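Local coordinates for protein arylmalonate decarboxylase (Bordetella bronchiseptica, PDB 3IXL) that catalyses the enantioselective decarboxylation of 2-aryl-2-methylmalonates to 2-arylpropionates, releasing carbon dioxide, at residues G10-P15 and R60-Q65. The protein carries 2 engineered substitutions. Sequence-based numbering, arbitrary orientation.
Sequences GMIVPP and RRLQKQ. With PAC (2-phenylacetic acid), chain C.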
loop_
_atom_site.group_PDB
_atom_site.type_symbol
_atom_site.label_atom_id
_atom_site.label_comp_id
_atom_site.label_asym_id
_atom_site.label_seq_id
_atom_site.Cartn_x
_atom_site.Cartn_y
_atom_site.Cartn_z
ATOM N N GLY A 10 4.050 -9.901 -10.030
ATOM C CA GLY A 10 5.018 -10.213 -8.991
ATOM C C GLY A 10 5.014 -9.193 -7.871
ATOM O O GLY A 10 4.908 -7.982 -8.131
ATOM N N MET A 11 5.157 -9.676 -6.639
ATOM C CA MET A 11 5.101 -8.812 -5.448
ATOM C C MET A 11 6.250 -9.086 -4.500
ATOM O O MET A 11 6.483 -10.230 -4.128
ATOM C CB MET A 11 3.762 -8.997 -4.739
ATOM C CG MET A 11 2.627 -8.454 -5.582
ATOM S SD MET A 11 1.020 -8.568 -4.799
ATOM C CE MET A 11 0.134 -7.347 -5.785
ATOM N N ILE A 12 6.967 -8.034 -4.123
ATOM C CA ILE A 12 8.004 -8.114 -3.104
ATOM C C ILE A 12 7.341 -7.738 -1.780
ATOM O O ILE A 12 6.788 -6.639 -1.659
ATOM C CB ILE A 12 9.179 -7.166 -3.415
ATOM C CG1 ILE A 12 9.772 -7.459 -4.800
ATOM C CG2 ILE A 12 10.258 -7.299 -2.335
ATOM C CD1 ILE A 12 10.724 -6.383 -5.286
ATOM N N VAL A 13 7.357 -8.656 -0.812
ATOM C CA VAL A 13 6.590 -8.485 0.430
ATOM C C VAL A 13 7.500 -8.494 1.661
ATOM O O VAL A 13 8.545 -9.128 1.632
ATOM C CB VAL A 13 5.474 -9.564 0.561
ATOM C CG1 VAL A 13 4.494 -9.482 -0.614
ATOM C CG2 VAL A 13 6.062 -10.981 0.665
ATOM N N PRO A 14 7.142 -7.753 2.724
ATOM C CA PRO A 14 7.983 -7.780 3.934
ATOM C C PRO A 14 8.276 -9.135 4.629
ATOM O O PRO A 14 9.437 -9.370 4.977
ATOM C CB PRO A 14 7.286 -6.781 4.874
ATOM C CG PRO A 14 6.585 -5.835 3.916
ATOM C CD PRO A 14 6.072 -6.741 2.824
ATOM N N PRO A 15 7.270 -10.013 4.841
ATOM C CA PRO A 15 7.597 -11.207 5.641
ATOM C C PRO A 15 8.545 -12.174 4.934
ATOM O O PRO A 15 8.521 -12.279 3.710
ATOM C CB PRO A 15 6.229 -11.864 5.870
ATOM C CG PRO A 15 5.215 -10.779 5.571
ATOM C CD PRO A 15 5.847 -10.007 4.453
ATOM N N ARG A 60 14.519 -8.992 -9.552
ATOM C CA ARG A 60 15.146 -9.851 -10.548
ATOM C C ARG A 60 14.645 -11.295 -10.440
ATOM O O ARG A 60 14.399 -11.939 -11.467
ATOM C CB ARG A 60 16.664 -9.821 -10.403
ATOM C CG ARG A 60 17.343 -8.520 -10.815
ATOM C CD ARG A 60 18.862 -8.678 -10.670
ATOM N NE ARG A 60 19.617 -7.468 -10.992
ATOM C CZ ARG A 60 20.043 -7.144 -12.213
ATOM N NH1 ARG A 60 19.782 -7.932 -13.252
ATOM N NH2 ARG A 60 20.725 -6.022 -12.396
ATOM N N ARG A 61 14.482 -11.800 -9.210
ATOM C CA ARG A 61 13.942 -13.153 -9.036
ATOM C C ARG A 61 12.560 -13.257 -9.664
ATOM O O ARG A 61 12.267 -14.187 -10.419
ATOM C CB ARG A 61 13.867 -13.580 -7.565
ATOM C CG ARG A 61 13.292 -14.994 -7.437
ATOM C CD ARG A 61 12.818 -15.342 -6.057
ATOM N NE ARG A 61 12.055 -16.594 -6.085
ATOM C CZ ARG A 61 11.154 -16.951 -5.172
ATOM N NH1 ARG A 61 10.884 -16.142 -4.150
ATOM N NH2 ARG A 61 10.505 -18.110 -5.286
ATOM N N LEU A 62 11.702 -12.288 -9.355
ATOM C CA LEU A 62 10.351 -12.289 -9.911
ATOM C C LEU A 62 10.342 -12.193 -11.442
ATOM O O LEU A 62 9.520 -12.831 -12.107
ATOM C CB LEU A 62 9.509 -11.171 -9.274
ATOM C CG LEU A 62 9.233 -11.371 -7.775
ATOM C CD1 LEU A 62 8.858 -10.047 -7.129
ATOM C CD2 LEU A 62 8.153 -12.418 -7.526
ATOM N N GLN A 63 11.257 -11.394 -11.995
ATOM C CA GLN A 63 11.424 -11.331 -13.441
ATOM C C GLN A 63 11.765 -12.709 -14.021
ATOM O O GLN A 63 11.166 -13.127 -15.008
ATOM C CB GLN A 63 12.503 -10.306 -13.822
ATOM C CG GLN A 63 12.663 -10.101 -15.338
ATOM C CD GLN A 63 13.641 -11.071 -15.977
ATOM O OE1 GLN A 63 14.610 -11.505 -15.353
ATOM N NE2 GLN A 63 13.390 -11.415 -17.237
ATOM N N LYS A 64 12.713 -13.394 -13.391
ATOM C CA LYS A 64 13.114 -14.721 -13.870
ATOM C C LYS A 64 11.942 -15.701 -13.818
ATOM O O LYS A 64 11.827 -16.595 -14.669
ATOM C CB LYS A 64 14.282 -15.267 -13.057
ATOM C CG LYS A 64 15.586 -14.521 -13.238
ATOM C CD LYS A 64 16.725 -15.294 -12.592
ATOM C CE LYS A 64 17.704 -14.369 -11.878
ATOM N NZ LYS A 64 17.220 -13.933 -10.526
ATOM N N GLN A 65 11.075 -15.532 -12.823
ATOM C CA GLN A 65 9.871 -16.364 -12.703
ATOM C C GLN A 65 8.779 -16.046 -13.725
ATOM O O GLN A 65 7.730 -16.696 -13.743
ATOM C CB GLN A 65 9.287 -16.241 -11.298
ATOM C CG GLN A 65 10.132 -16.850 -10.215
ATOM C CD GLN A 65 9.458 -16.736 -8.868
ATOM O OE1 GLN A 65 8.925 -17.712 -8.343
ATOM N NE2 GLN A 65 9.433 -15.532 -8.322
HETATM C C1 PAC C . 3.755 -0.881 5.250
HETATM C C2 PAC C . 4.282 -2.011 6.116
HETATM C "C1'" PAC C . 3.890 -3.448 5.842
HETATM C "C2'" PAC C . 3.891 -4.301 6.951
HETATM C "C3'" PAC C . 3.559 -5.648 6.818
HETATM C "C4'" PAC C . 3.229 -6.152 5.564
HETATM C "C5'" PAC C . 3.221 -5.306 4.448
HETATM C "C6'" PAC C . 3.560 -3.956 4.577
HETATM O O1 PAC C . 2.939 -1.064 4.304
HETATM O O2 PAC C . 4.190 0.267 5.550
#
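Leu-62 of helix 55-64 points into the backbone of strand 8-13 at Gly-10 and Met-11 and meets the side chain of Ile-12, a helix-on-sheet packing in one of the two four-stranded parallel beta sheets of this alpha/beta, aspartate/glutamate racemase-like fold. The helix is part of the beta-alpha-beta crossover from strand 33-37 to strand 67-72, the strands that flank strand 8-13 in the sheet. Helix and strand run nearly antiparallel, at 153° between the short segments, with axes 8.6 Å apart at closest approach.

Apolar contact between side chains comes from one pair. Leu-62 CD1 lies 3.6 Å from Ile-12 CG1. With chi1 -57°, CG1 of Ile-12 is anti to the carbonyl carbon and on the helix side, whereas CG2 is turned away from Leu-62 CD1. Val-70 of strand 67-72 touches both side chains; Ile-34 and Ser-36 of strand 33-37 also touch Leu-62.

The other contacts are between leucine methyls and main chain. CD1 approaches Met-11 N at 3.8 Å, and CD2 comes to 4.1 Å from Gly-10 CA. Gly-10 has no side chain, consistent with the close approach of its CA, 5.8 Å from Leu-62 CA. The CB of Met-11 points away from the helix, and its side chain reaches Met-73 and Phe-33. Main-chain hydrogen bonds join Gly-10 to Val-69 and Ser-71, and Met-11 to Ile-34 and Ser-36, holding strand 8-13 between its two neighbours.

Beyond the strand's C-terminal end the chain enters the ligand pocket, as in many parallel alpha/beta folds. There Pro-14 CG lies over one face of the phenyl ring of 2-phenylacetic acid, almost directly above ligand C5' at 3.4 Å.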